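Local atomic coordinates of Cas13d (uncultured Ruminococcus sp, PDB entry 6IV9), a protein that binds CRISPR RNA as a Cas13d effector and, through its two HEPN domains, probably matures that guide and cleaves target RNA. Residues D332-I345 / L473-L485. The protein carries 2 engineered substitutions. Residues are numbered along the deposited sequence; the frame is centred on the assembly and turned at random.
Sequences DFIEGNKVNISLLI and LGKADMDFDEKIL. With nucleotides of chain B.
Lys338, in the first turn of helix 338-347, packs on the end of helix 467-475 and the loop to 3-10 turn 482-485, in a largely helical region. Lys338 CB lies 3.6 Å from Met478 CG. Lys338 CG, set between backbone N and carbonyl carbon (chi1 62°), is 4.1 Å from Leu473 O; this torsion and a bend at chi3 (-74°) carry the chain to two carbonyls. Lys338 CD is 3.6 Å from Gly474 O, and CE 3.2 Å from both Gly474 O and Ala476 O. Lys338 NZ bonds Ala476 O, just past the helix, almost head-on (2.7 Å), meets Gly474 O of its last turn from above the carbonyl plane, and salt-bridges Glu335 OE2. A methionine here would probably leave both carbonyls without their donor and Glu335 without its countercharge. Leu473 CD1 packs 3.5 Å from Leu343 CD1, and Ile334 crosses Met478 at about a right angle, CG2 against SD. Glu482, also paired with Lys489, receives two amides: Ile334 N on the syn lone pair of OE1, Phe333 N on OE2 from above the carboxylate plane. Asn337 links 332-345 to RNA: ND2, over the Phe333 ring centre, bonds Phe333 O; OD1 accepts a hydrogen bond from O2' of U43 of chain B at 2.7 Å.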
loop_
_atom_site.group_PDB
_atom_site.type_symbol
_atom_site.label_atom_id
_atom_site.label_comp_id
_atom_site.label_asym_id
_atom_site.label_seq_id
_atom_site.Cartn_x
_atom_site.Cartn_y
_atom_site.Cartn_z
ATOM N N ASP A 332 -15.772 -22.937 14.365
ATOM C CA ASP A 332 -16.998 -23.370 13.658
ATOM C C ASP A 332 -17.000 -22.831 12.224
ATOM O O ASP A 332 -18.011 -22.327 11.795
ATOM C CB ASP A 332 -18.239 -23.012 14.473
ATOM C CG ASP A 332 -18.292 -23.745 15.802
ATOM O OD1 ASP A 332 -18.027 -24.945 15.816
ATOM O OD2 ASP A 332 -18.556 -23.101 16.807
ATOM N N PHE A 333 -15.896 -23.002 11.511
ATOM C CA PHE A 333 -15.801 -22.497 10.124
ATOM C C PHE A 333 -16.839 -23.166 9.221
ATOM O O PHE A 333 -17.427 -22.501 8.408
ATOM C CB PHE A 333 -14.402 -22.753 9.580
ATOM C CG PHE A 333 -14.230 -22.357 8.143
ATOM C CD1 PHE A 333 -14.519 -23.249 7.132
ATOM C CD2 PHE A 333 -13.781 -21.094 7.806
ATOM C CE1 PHE A 333 -14.360 -22.895 5.807
ATOM C CE2 PHE A 333 -13.618 -20.747 6.478
ATOM C CZ PHE A 333 -13.908 -21.646 5.487
ATOM N N ILE A 334 -17.037 -24.470 9.364
ATOM C CA ILE A 334 -17.996 -25.162 8.460
ATOM C C ILE A 334 -19.410 -24.623 8.687
ATOM O O ILE A 334 -20.072 -24.300 7.731
ATOM C CB ILE A 334 -17.909 -26.683 8.640
ATOM C CG1 ILE A 334 -16.491 -27.184 8.382
ATOM C CG2 ILE A 334 -18.915 -27.368 7.746
ATOM C CD1 ILE A 334 -16.320 -28.668 8.565
ATOM N N GLU A 335 -19.840 -24.526 9.934
ATOM C CA GLU A 335 -21.195 -24.005 10.233
ATOM C C GLU A 335 -21.285 -22.554 9.760
ATOM O O GLU A 335 -22.284 -22.175 9.225
ATOM C CB GLU A 335 -21.477 -24.134 11.724
ATOM C CG GLU A 335 -22.834 -23.622 12.127
ATOM C CD GLU A 335 -24.005 -24.477 11.683
ATOM O OE1 GLU A 335 -23.775 -25.576 11.184
ATOM O OE2 GLU A 335 -25.140 -24.023 11.837
ATOM N N GLY A 336 -20.221 -21.789 9.941
ATOM C CA GLY A 336 -20.179 -20.380 9.525
ATOM C C GLY A 336 -20.257 -20.219 8.020
ATOM O O GLY A 336 -20.564 -19.133 7.579
ATOM N N ASN A 337 -19.891 -21.248 7.273
ATOM C CA ASN A 337 -19.851 -21.201 5.794
ATOM C C ASN A 337 -20.769 -22.263 5.190
ATOM O O ASN A 337 -20.562 -22.617 4.053
ATOM C CB ASN A 337 -18.410 -21.333 5.310
ATOM C CG ASN A 337 -17.590 -20.128 5.700
ATOM O OD1 ASN A 337 -17.571 -19.154 4.993
ATOM N ND2 ASN A 337 -16.946 -20.184 6.836
ATOM N N LYS A 338 -21.779 -22.682 5.943
ATOM C CA LYS A 338 -22.674 -23.806 5.557
ATOM C C LYS A 338 -23.442 -23.528 4.268
ATOM O O LYS A 338 -23.693 -24.453 3.556
ATOM C CB LYS A 338 -23.632 -24.157 6.695
ATOM C CG LYS A 338 -24.588 -23.052 7.098
ATOM C CD LYS A 338 -25.230 -23.254 8.434
ATOM C CE LYS A 338 -26.291 -24.323 8.395
ATOM N NZ LYS A 338 -26.990 -24.423 9.686
ATOM N N VAL A 339 -23.856 -22.303 4.030
ATOM C CA VAL A 339 -24.651 -22.107 2.797
ATOM C C VAL A 339 -23.813 -22.418 1.557
ATOM O O VAL A 339 -24.234 -23.215 0.760
ATOM C CB VAL A 339 -25.144 -20.659 2.746
ATOM C CG1 VAL A 339 -25.789 -20.360 1.420
ATOM C CG2 VAL A 339 -26.054 -20.320 3.902
ATOM N N ASN A 340 -22.650 -21.798 1.421
ATOM C CA ASN A 340 -21.814 -22.070 0.233
ATOM C C ASN A 340 -21.334 -23.518 0.240
ATOM O O ASN A 340 -21.330 -24.128 -0.803
ATOM C CB ASN A 340 -20.670 -21.072 0.101
ATOM C CG ASN A 340 -21.165 -19.695 -0.262
ATOM O OD1 ASN A 340 -22.353 -19.455 -0.286
ATOM N ND2 ASN A 340 -20.252 -18.793 -0.549
ATOM N N ILE A 341 -20.937 -24.026 1.397
ATOM C CA ILE A 341 -20.401 -25.413 1.440
ATOM C C ILE A 341 -21.485 -26.404 0.995
ATOM O O ILE A 341 -21.177 -27.255 0.189
ATOM C CB ILE A 341 -19.819 -25.739 2.822
ATOM C CG1 ILE A 341 -18.491 -25.010 3.039
ATOM C CG2 ILE A 341 -19.661 -27.236 2.979
ATOM C CD1 ILE A 341 -18.038 -24.963 4.459
ATOM N N SER A 342 -22.717 -26.232 1.464
ATOM C CA SER A 342 -23.813 -27.160 1.080
ATOM C C SER A 342 -24.041 -27.110 -0.422
ATOM O O SER A 342 -24.056 -28.152 -1.031
ATOM C CB SER A 342 -25.074 -26.777 1.762
ATOM O OG SER A 342 -24.957 -26.982 3.139
ATOM N N LEU A 343 -24.131 -25.914 -0.981
ATOM C CA LEU A 343 -24.390 -25.750 -2.424
ATOM C C LEU A 343 -23.274 -26.425 -3.215
ATOM O O LEU A 343 -23.564 -27.053 -4.203
ATOM C CB LEU A 343 -24.350 -24.253 -2.714
ATOM C CG LEU A 343 -25.652 -23.559 -3.092
ATOM C CD1 LEU A 343 -26.870 -24.411 -2.778
ATOM C CD2 LEU A 343 -25.744 -22.204 -2.418
ATOM N N LEU A 344 -22.030 -26.226 -2.808
ATOM C CA LEU A 344 -20.868 -26.786 -3.539
ATOM C C LEU A 344 -20.836 -28.314 -3.474
ATOM O O LEU A 344 -20.511 -28.938 -4.465
ATOM C CB LEU A 344 -19.606 -26.158 -2.957
ATOM C CG LEU A 344 -19.437 -24.681 -3.281
ATOM C CD1 LEU A 344 -18.239 -24.118 -2.561
ATOM C CD2 LEU A 344 -19.311 -24.490 -4.770
ATOM N N ILE A 345 -21.147 -28.870 -2.314
ATOM C CA ILE A 345 -21.149 -30.347 -2.168
ATOM C C ILE A 345 -22.216 -30.924 -3.101
ATOM O O ILE A 345 -21.920 -31.848 -3.806
ATOM C CB ILE A 345 -21.381 -30.704 -0.694
ATOM C CG1 ILE A 345 -20.125 -30.462 0.135
ATOM C CG2 ILE A 345 -21.883 -32.125 -0.559
ATOM C CD1 ILE A 345 -20.343 -30.549 1.602
ATOM N N LEU A 473 -30.952 -22.721 3.621
ATOM C CA LEU A 473 -29.627 -23.360 3.797
ATOM C C LEU A 473 -29.029 -22.985 5.154
ATOM O O LEU A 473 -28.326 -23.794 5.716
ATOM C CB LEU A 473 -28.742 -22.971 2.621
ATOM C CG LEU A 473 -29.150 -23.645 1.325
ATOM C CD1 LEU A 473 -28.332 -23.147 0.162
ATOM C CD2 LEU A 473 -29.041 -25.144 1.455
ATOM N N GLY A 474 -29.290 -21.775 5.618
ATOM C CA GLY A 474 -28.788 -21.310 6.918
ATOM C C GLY A 474 -29.361 -22.085 8.084
ATOM O O GLY A 474 -28.640 -22.285 9.045
ATOM N N LYS A 475 -30.642 -22.442 8.015
ATOM C CA LYS A 475 -31.336 -23.151 9.127
ATOM C C LYS A 475 -31.121 -24.662 9.060
ATOM O O LYS A 475 -31.220 -25.308 10.090
ATOM C CB LYS A 475 -32.828 -22.807 9.109
ATOM C CG LYS A 475 -33.142 -21.346 9.379
ATOM C CD LYS A 475 -34.171 -21.148 10.459
ATOM C CE LYS A 475 -35.580 -21.337 9.958
ATOM N NZ LYS A 475 -35.589 -21.996 8.633
ATOM N N ALA A 476 -30.775 -25.182 7.891
ATOM C CA ALA A 476 -30.616 -26.638 7.694
ATOM C C ALA A 476 -29.496 -27.210 8.559
ATOM O O ALA A 476 -28.560 -26.499 8.863
ATOM C CB ALA A 476 -30.373 -26.930 6.245
ATOM N N ASP A 477 -29.640 -28.468 8.961
ATOM C CA ASP A 477 -28.607 -29.137 9.782
ATOM C C ASP A 477 -27.358 -29.332 8.929
ATOM O O ASP A 477 -27.491 -29.677 7.762
ATOM C CB ASP A 477 -29.072 -30.521 10.230
ATOM C CG ASP A 477 -29.491 -30.603 11.686
ATOM O OD1 ASP A 477 -29.788 -29.550 12.281
ATOM O OD2 ASP A 477 -29.500 -31.728 12.215
ATOM N N MET A 478 -26.186 -29.090 9.496
ATOM C CA MET A 478 -24.954 -29.386 8.732
ATOM C C MET A 478 -24.186 -30.427 9.545
ATOM O O MET A 478 -23.555 -30.058 10.540
ATOM C CB MET A 478 -24.104 -28.130 8.528
ATOM C CG MET A 478 -24.003 -27.764 7.080
ATOM S SD MET A 478 -22.532 -28.425 6.306
ATOM C CE MET A 478 -23.042 -28.395 4.596
ATOM N N ASP A 479 -24.312 -31.687 9.151
ATOM C CA ASP A 479 -23.653 -32.766 9.919
ATOM C C ASP A 479 -22.244 -33.011 9.382
ATOM O O ASP A 479 -22.036 -34.011 8.702
ATOM C CB ASP A 479 -24.529 -34.017 9.999
ATOM C CG ASP A 479 -24.122 -34.961 11.120
ATOM O OD1 ASP A 479 -23.944 -34.484 12.262
ATOM O OD2 ASP A 479 -23.983 -36.164 10.839
ATOM N N PHE A 480 -21.339 -32.077 9.638
ATOM C CA PHE A 480 -19.919 -32.263 9.266
ATOM C C PHE A 480 -19.097 -31.935 10.507
ATOM O O PHE A 480 -19.444 -31.022 11.218
ATOM C CB PHE A 480 -19.559 -31.483 8.002
ATOM C CG PHE A 480 -19.974 -32.152 6.720
ATOM C CD1 PHE A 480 -19.248 -33.206 6.207
ATOM C CD2 PHE A 480 -21.096 -31.736 6.033
ATOM C CE1 PHE A 480 -19.636 -33.834 5.039
ATOM C CE2 PHE A 480 -21.477 -32.360 4.860
ATOM C CZ PHE A 480 -20.747 -33.404 4.363
ATOM N N ASP A 481 -18.099 -32.750 10.787
ATOM C CA ASP A 481 -17.240 -32.525 11.965
ATOM C C ASP A 481 -16.305 -31.360 11.655
ATOM O O ASP A 481 -15.629 -31.419 10.652
ATOM C CB ASP A 481 -16.418 -33.781 12.244
ATOM C CG ASP A 481 -15.847 -33.856 13.644
ATOM O OD1 ASP A 481 -15.935 -32.871 14.376
ATOM O OD2 ASP A 481 -15.318 -34.914 13.984
ATOM N N GLU A 482 -16.231 -30.407 12.574
ATOM C CA GLU A 482 -15.356 -29.213 12.479
ATOM C C GLU A 482 -13.890 -29.653 12.494
ATOM O O GLU A 482 -13.066 -28.975 11.909
ATOM C CB GLU A 482 -15.650 -28.252 13.624
ATOM C CG GLU A 482 -14.925 -26.928 13.518
ATOM C CD GLU A 482 -15.114 -26.166 12.216
ATOM O OE1 GLU A 482 -16.169 -26.315 11.583
ATOM O OE2 GLU A 482 -14.189 -25.433 11.851
ATOM N N LYS A 483 -13.614 -30.826 13.067
ATOM C CA LYS A 483 -12.244 -31.377 13.237
ATOM C C LYS A 483 -11.642 -31.795 11.895
ATOM O O LYS A 483 -10.446 -31.982 11.830
ATOM C CB LYS A 483 -12.224 -32.488 14.281
ATOM C CG LYS A 483 -12.811 -32.076 15.615
ATOM C CD LYS A 483 -12.031 -32.559 16.787
ATOM C CE LYS A 483 -12.698 -32.234 18.106
ATOM N NZ LYS A 483 -12.348 -33.210 19.164
ATOM N N ILE A 484 -12.450 -31.791 10.841
ATOM C CA ILE A 484 -12.000 -32.158 9.470
ATOM C C ILE A 484 -10.910 -31.178 9.027
ATOM O O ILE A 484 -10.039 -31.563 8.266
ATOM C CB ILE A 484 -13.201 -32.088 8.517
ATOM C CG1 ILE A 484 -14.082 -33.327 8.619
ATOM C CG2 ILE A 484 -12.761 -31.841 7.099
ATOM C CD1 ILE A 484 -15.376 -33.182 7.859
ATOM N N LEU A 485 -10.997 -29.948 9.519
ATOM C CA LEU A 485 -10.093 -28.844 9.117
ATOM C C LEU A 485 -8.914 -28.697 10.070
ATOM O O LEU A 485 -8.124 -27.828 9.831
ATOM C CB LEU A 485 -10.902 -27.549 9.083
ATOM C CG LEU A 485 -11.918 -27.454 7.956
ATOM C CD1 LEU A 485 -12.787 -26.233 8.125
ATOM C CD2 LEU A 485 -11.236 -27.459 6.609
ATOM P P U B 43 -13.326 -12.397 2.283
ATOM O OP1 U B 43 -11.838 -12.531 2.072
ATOM O OP2 U B 43 -14.226 -12.559 1.143
ATOM O "O5'" U B 43 -13.634 -13.477 3.405
ATOM C "C5'" U B 43 -14.939 -13.583 3.993
ATOM C "C4'" U B 43 -15.079 -14.920 4.686
ATOM O "O4'" U B 43 -14.180 -14.877 5.811
ATOM C "C3'" U B 43 -16.458 -15.204 5.308
ATOM O "O3'" U B 43 -17.220 -15.840 4.295
ATOM C "C2'" U B 43 -16.091 -16.113 6.490
ATOM O "O2'" U B 43 -15.760 -17.364 5.929
ATOM C "C1'" U B 43 -14.774 -15.481 6.962
ATOM N N1 U B 43 -14.943 -14.458 8.004
ATOM C C2 U B 43 -15.341 -14.867 9.254
ATOM O O2 U B 43 -15.511 -16.032 9.545
ATOM N N3 U B 43 -15.526 -13.859 10.158
ATOM C C4 U B 43 -15.356 -12.515 9.952
ATOM O O4 U B 43 -15.555 -11.735 10.881
ATOM C C5 U B 43 -14.941 -12.165 8.636
ATOM C C6 U B 43 -14.755 -13.122 7.726
ATOM P P A B 44 -18.574 -15.203 3.698
ATOM O OP1 A B 44 -18.910 -16.005 2.507
ATOM O OP2 A B 44 -18.332 -13.739 3.476
ATOM O "O5'" A B 44 -19.566 -15.270 4.953
ATOM C "C5'" A B 44 -20.221 -16.550 5.263
ATOM C "C4'" A B 44 -21.429 -16.343 6.143
ATOM O "O4'" A B 44 -21.039 -15.837 7.448
ATOM C "C3'" A B 44 -22.409 -15.310 5.577
ATOM O "O3'" A B 44 -23.762 -15.664 5.890
ATOM C "C2'" A B 44 -21.978 -14.043 6.284
ATOM O "O2'" A B 44 -23.000 -13.093 6.429
ATOM C "C1'" A B 44 -21.646 -14.574 7.661
ATOM N N9 A B 44 -20.686 -13.743 8.368
ATOM C C8 A B 44 -19.520 -13.159 7.918
ATOM N N7 A B 44 -18.862 -12.513 8.848
ATOM C C5 A B 44 -19.638 -12.692 9.986
ATOM C C6 A B 44 -19.474 -12.273 11.307
ATOM N N6 A B 44 -18.444 -11.534 11.716
ATOM N N1 A B 44 -20.427 -12.622 12.204
ATOM C C2 A B 44 -21.456 -13.372 11.789
ATOM N N3 A B 44 -21.712 -13.840 10.569
ATOM C C4 A B 44 -20.757 -13.456 9.705
#